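Local coordinates for solute Binding Protein, BlMnBP1 in complex with mannotriose (Bifidobacterium, PDB 6FUV) that binds manno-oligosaccharides such as beta-mannotriose, probably handing them to the ABC transporter that supports growth on beta-mannan, at residues A[92-95]-A[96-99]; A[48-51]-A[52-56]. All coordinates share one frame; numbering follows the deposited sequence.

Interaction 1 of 2, residues A[92-95]-A[96-99]; sequences RSEF and SNYF
Glu94 and Asn97 illustrate how a turn can be tied twice between the same two residues, once through the backbone and once through the side chains. In the backbone, Asn97 N donates to Glu94 O at 2.9 Å. In the side chains, Asn97 ND2 reaches Glu94 OE1 at 2.7 Å, keeping the acceptor within the plane of its own amide but meeting the carboxylate on its anti side, 30° out of plane. The bend of Glu94 at chi2 (-60°) folds the carboxylate back over the turn toward that amide. With an alanine here the carboxylate is gone, and Asn97 ND2 would probably lose this acceptor and its amide be freer to turn.

Two further backbone bonds converge on Phe95 O, from Tyr98 N at 2.8 Å and from Phe99 N at 2.9 Å, the latter almost in line with the carbonyl. One water continues the pattern, donating to Arg92 O and accepting from Ser96 N.

Apolar contact is lighter: Phe95 CD1 and Phe99 CD2 approach to 4.2 Å, the two rings lying obliquely. Separately, the ring carbon Tyr98 CD2 comes within 3.5 Å of the backbone oxygen Glu94 O, which stands obliquely to the ring.

The turn lies in the connection between strands 84-86 and 103-104. Phe95 packs on Tyr125 of strand 123-132, Phe99 and Tyr98 reach Leu75 of helix 67-77, and Arg92 runs past strand 119-120 to a salt bridge with Glu373.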
loop_
_atom_site.group_PDB
_atom_site.type_symbol
_atom_site.label_atom_id
_atom_site.label_comp_id
_atom_site.label_asym_id
_atom_site.label_seq_id
_atom_site.Cartn_x
_atom_site.Cartn_y
_atom_site.Cartn_z
ATOM N N ARG A 92 8.715 -2.106 13.796
ATOM C CA ARG A 92 7.787 -2.690 14.762
ATOM C C ARG A 92 8.283 -2.476 16.180
ATOM O O ARG A 92 7.524 -2.089 17.077
ATOM C CB ARG A 92 7.619 -4.181 14.462
ATOM C CG ARG A 92 6.855 -4.504 13.182
ATOM C CD ARG A 92 6.872 -5.989 12.908
ATOM N NE ARG A 92 6.051 -6.754 13.845
ATOM C CZ ARG A 92 4.826 -7.229 13.563
ATOM N NH1 ARG A 92 4.269 -7.020 12.364
ATOM N NH2 ARG A 92 4.149 -7.945 14.474
ATOM N N SER A 93 9.562 -2.718 16.405
ATOM C CA SER A 93 10.118 -2.602 17.749
ATOM C C SER A 93 10.119 -1.190 18.331
ATOM O O SER A 93 10.483 -0.969 19.494
ATOM C CB SER A 93 11.549 -3.127 17.740
ATOM O OG SER A 93 12.360 -2.378 16.846
ATOM N N GLU A 94 9.674 -0.235 17.543
ATOM C CA GLU A 94 9.578 1.150 17.976
ATOM C C GLU A 94 8.143 1.655 18.139
ATOM O O GLU A 94 7.934 2.812 18.525
ATOM C CB GLU A 94 10.298 2.039 16.973
ATOM C CG GLU A 94 11.721 1.624 16.675
ATOM C CD GLU A 94 12.626 1.618 17.898
ATOM O OE1 GLU A 94 12.453 2.449 18.817
ATOM O OE2 GLU A 94 13.504 0.724 17.928
ATOM N N PHE A 95 7.154 0.854 17.766
ATOM C CA PHE A 95 5.780 1.322 17.859
ATOM C C PHE A 95 5.504 1.880 19.254
ATOM O O PHE A 95 4.952 2.979 19.397
ATOM C CB PHE A 95 4.774 0.191 17.555
ATOM C CG PHE A 95 4.658 -0.185 16.099
ATOM C CD1 PHE A 95 4.883 0.718 15.118
ATOM C CD2 PHE A 95 4.376 -1.484 15.742
ATOM C CE1 PHE A 95 4.845 0.369 13.782
ATOM C CE2 PHE A 95 4.299 -1.845 14.413
ATOM C CZ PHE A 95 4.540 -0.914 13.425
ATOM N N SER A 96 5.820 1.097 20.299
ATOM C CA SER A 96 5.489 1.473 21.664
ATOM C C SER A 96 6.198 2.745 22.098
ATOM O O SER A 96 5.855 3.290 23.156
ATOM C CB SER A 96 5.819 0.345 22.621
ATOM O OG SER A 96 7.187 0.141 22.751
ATOM N N ASN A 97 7.164 3.229 21.305
ATOM C CA ASN A 97 7.819 4.503 21.549
ATOM C C ASN A 97 7.024 5.664 20.989
ATOM O O ASN A 97 7.359 6.807 21.281
ATOM C CB ASN A 97 9.212 4.503 20.934
ATOM C CG ASN A 97 10.213 3.695 21.766
ATOM O OD1 ASN A 97 10.061 3.551 22.973
ATOM N ND2 ASN A 97 11.235 3.155 21.111
ATOM N N TYR A 98 5.973 5.406 20.204
ATOM C CA TYR A 98 5.234 6.512 19.610
ATOM C C TYR A 98 3.729 6.398 19.768
ATOM O O TYR A 98 3.037 7.402 19.823
ATOM C CB TYR A 98 5.567 6.602 18.120
ATOM C CG TYR A 98 6.950 6.985 17.777
ATOM C CD1 TYR A 98 7.378 8.283 17.988
ATOM C CD2 TYR A 98 7.856 6.057 17.254
ATOM C CE1 TYR A 98 8.640 8.668 17.683
ATOM C CE2 TYR A 98 9.164 6.451 16.982
ATOM C CZ TYR A 98 9.512 7.781 17.163
ATOM O OH TYR A 98 10.770 8.209 16.893
ATOM N N PHE A 99 3.187 5.200 19.770
ATOM C CA PHE A 99 1.756 5.021 19.603
ATOM C C PHE A 99 1.108 4.317 20.789
ATOM O O PHE A 99 1.773 3.632 21.563
ATOM C CB PHE A 99 1.494 4.231 18.318
ATOM C CG PHE A 99 2.088 4.846 17.110
ATOM C CD1 PHE A 99 1.496 5.924 16.523
ATOM C CD2 PHE A 99 3.195 4.295 16.508
ATOM C CE1 PHE A 99 2.020 6.471 15.451
ATOM C CE2 PHE A 99 3.711 4.858 15.375
ATOM C CZ PHE A 99 3.111 5.923 14.841
HETATM O O HOH W 1 6.661 -1.610 20.003
#

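Interaction 2 of 2, residues A[48-51]-A[52-56]; sequences KEFN and AMYPN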
loop_
_atom_site.group_PDB
_atom_site.type_symbol
_atom_site.label_atom_id
_atom_site.label_comp_id
_atom_site.label_asym_id
_atom_site.label_seq_id
_atom_site.Cartn_x
_atom_site.Cartn_y
_atom_site.Cartn_z
ATOM N N LYS A 48 -18.982 14.262 9.423
ATOM C CA LYS A 48 -20.367 14.621 9.675
ATOM C C LYS A 48 -21.171 13.403 10.114
ATOM O O LYS A 48 -21.974 13.477 11.057
ATOM C CB LYS A 48 -20.943 15.227 8.408
ATOM C CG LYS A 48 -22.348 15.827 8.568
ATOM C CD LYS A 48 -23.126 15.743 7.257
ATOM C CE LYS A 48 -24.282 14.740 7.341
ATOM N NZ LYS A 48 -25.566 15.398 7.779
ATOM N N GLU A 49 -20.953 12.266 9.437
ATOM C CA GLU A 49 -21.641 11.043 9.828
ATOM C C GLU A 49 -21.190 10.573 11.195
ATOM O O GLU A 49 -22.018 10.149 11.998
ATOM C CB GLU A 49 -21.429 9.963 8.773
ATOM C CG GLU A 49 -22.324 10.166 7.539
ATOM C CD GLU A 49 -21.811 9.413 6.299
ATOM O OE1 GLU A 49 -21.023 8.429 6.474
ATOM O OE2 GLU A 49 -22.173 9.823 5.163
ATOM N N PHE A 50 -19.896 10.663 11.490
ATOM C CA PHE A 50 -19.422 10.266 12.815
ATOM C C PHE A 50 -20.078 11.097 13.904
ATOM O O PHE A 50 -20.423 10.566 14.970
ATOM C CB PHE A 50 -17.901 10.388 12.877
ATOM C CG PHE A 50 -17.301 10.276 14.279
ATOM C CD1 PHE A 50 -17.091 9.061 14.856
ATOM C CD2 PHE A 50 -16.876 11.398 14.945
ATOM C CE1 PHE A 50 -16.528 8.936 16.090
ATOM C CE2 PHE A 50 -16.298 11.298 16.171
ATOM C CZ PHE A 50 -16.137 10.070 16.770
ATOM N N ASN A 51 -20.256 12.405 13.632
ATOM C CA ASN A 51 -20.824 13.347 14.585
ATOM C C ASN A 51 -22.313 13.101 14.831
ATOM O O ASN A 51 -22.845 13.566 15.848
ATOM C CB ASN A 51 -20.597 14.795 14.105
ATOM C CG ASN A 51 -19.213 15.277 14.381
ATOM O OD1 ASN A 51 -18.555 14.848 15.367
ATOM N ND2 ASN A 51 -18.731 16.168 13.524
ATOM N N ALA A 52 -23.007 12.366 13.947
ATOM C CA ALA A 52 -24.382 11.998 14.280
ATOM C C ALA A 52 -24.406 11.069 15.484
ATOM O O ALA A 52 -25.371 11.078 16.247
ATOM C CB ALA A 52 -25.088 11.331 13.091
ATOM N N MET A 53 -23.355 10.264 15.678
ATOM C CA MET A 53 -23.242 9.382 16.832
ATOM C C MET A 53 -22.460 10.045 17.957
ATOM O O MET A 53 -22.826 9.903 19.129
ATOM C CB MET A 53 -22.583 8.066 16.414
ATOM C CG MET A 53 -23.048 6.853 17.204
ATOM S SD MET A 53 -22.276 5.267 16.738
ATOM C CE MET A 53 -22.587 5.301 14.964
ATOM N N TYR A 54 -21.392 10.779 17.628
ATOM C CA TYR A 54 -20.530 11.411 18.627
ATOM C C TYR A 54 -20.443 12.899 18.298
ATOM O O TYR A 54 -19.430 13.385 17.761
ATOM C CB TYR A 54 -19.142 10.761 18.670
ATOM C CG TYR A 54 -19.114 9.422 19.375
ATOM C CD1 TYR A 54 -19.033 9.344 20.740
ATOM C CD2 TYR A 54 -19.198 8.239 18.665
ATOM C CE1 TYR A 54 -19.004 8.119 21.391
ATOM C CE2 TYR A 54 -19.199 6.987 19.315
ATOM C CZ TYR A 54 -19.104 6.942 20.662
ATOM O OH TYR A 54 -19.082 5.720 21.287
ATOM N N PRO A 55 -21.484 13.660 18.622
ATOM C CA PRO A 55 -21.471 15.085 18.263
ATOM C C PRO A 55 -20.455 15.917 19.013
ATOM O O PRO A 55 -20.081 16.961 18.507
ATOM C CB PRO A 55 -22.898 15.536 18.587
ATOM C CG PRO A 55 -23.322 14.552 19.649
ATOM C CD PRO A 55 -22.762 13.256 19.216
ATOM N N ASN A 56 -20.004 15.521 20.186
ATOM C CA ASN A 56 -19.088 16.317 20.985
ATOM C C ASN A 56 -17.637 15.908 20.817
ATOM O O ASN A 56 -16.774 16.409 21.546
ATOM C CB ASN A 56 -19.455 16.228 22.460
ATOM C CG ASN A 56 -20.812 16.766 22.748
ATOM O OD1 ASN A 56 -21.317 17.600 22.025
ATOM N ND2 ASN A 56 -21.425 16.288 23.835
#
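Phe50 and Tyr54 meet at the C-terminal end of helix 43-53, the helix of a beta-alpha-beta unit whose strands are 22-28 and 57-63, and they show how a helix can close on an aromatic pair four residues apart. The two rings are tilted by only 21°, but they are displaced laterally, with the centroids of Phe50 and Tyr54 5.5 Å apart, and little of one lies over the other. The closer contact is a CH-pi one: Tyr54 CB sits over a face of the Phe50 ring, 4.0 Å from its centroid. The Phe50 side chain extends past its own carbonyl carbon, its CG opposite the backbone N (chi1 168°), and this carries CZ to Tyr54 CB.

The backbone bonds change as the helix runs out. Ala52 N donates to Glu49 O, with a weak bond to Lys48 O, and Phe50 O takes both Met53 N at 3.0 Å and Tyr54 N at 2.8 Å. Pro55, lacking an N-H, cannot donate to Asn51 O, although its ring carbons CB and CD lie against that oxygen.

Helix 315-330 covers the aromatic side, Phe324 and Trp327 meeting the Phe50 ring edge-to-face, while Tyr54 OH is hydrogen-bonded to Thr16 O and Gly14 N. A CA-H...O contact also spans the helix end, with Asn51 CA 3.5 Å from Tyr54 O and an angle of 166° at the hydrogen.

In the fold
From the N terminus, strand 22-28 leads to helix 43-53, and interaction 2 marks the end of that helix just before the chain enters strand 57-63. After helix 67-77 and strand 84-86, interaction 1 shapes a turn on the way to strand 103-104. The contacts therefore follow in series, neither nested nor crossed, and each is local. The centres of interactions 1 and 2 are about 30 Å apart, and the nearest atoms of interactions 1 and 2 about 18 Å apart. Strands 22-28, 57-63, 84-86 and 123-132 all belong to one mixed sheet. Interaction 2 lies at the end of a helix linking two of its strands, and interaction 1 in a loop that leaves another and packs on 123-132.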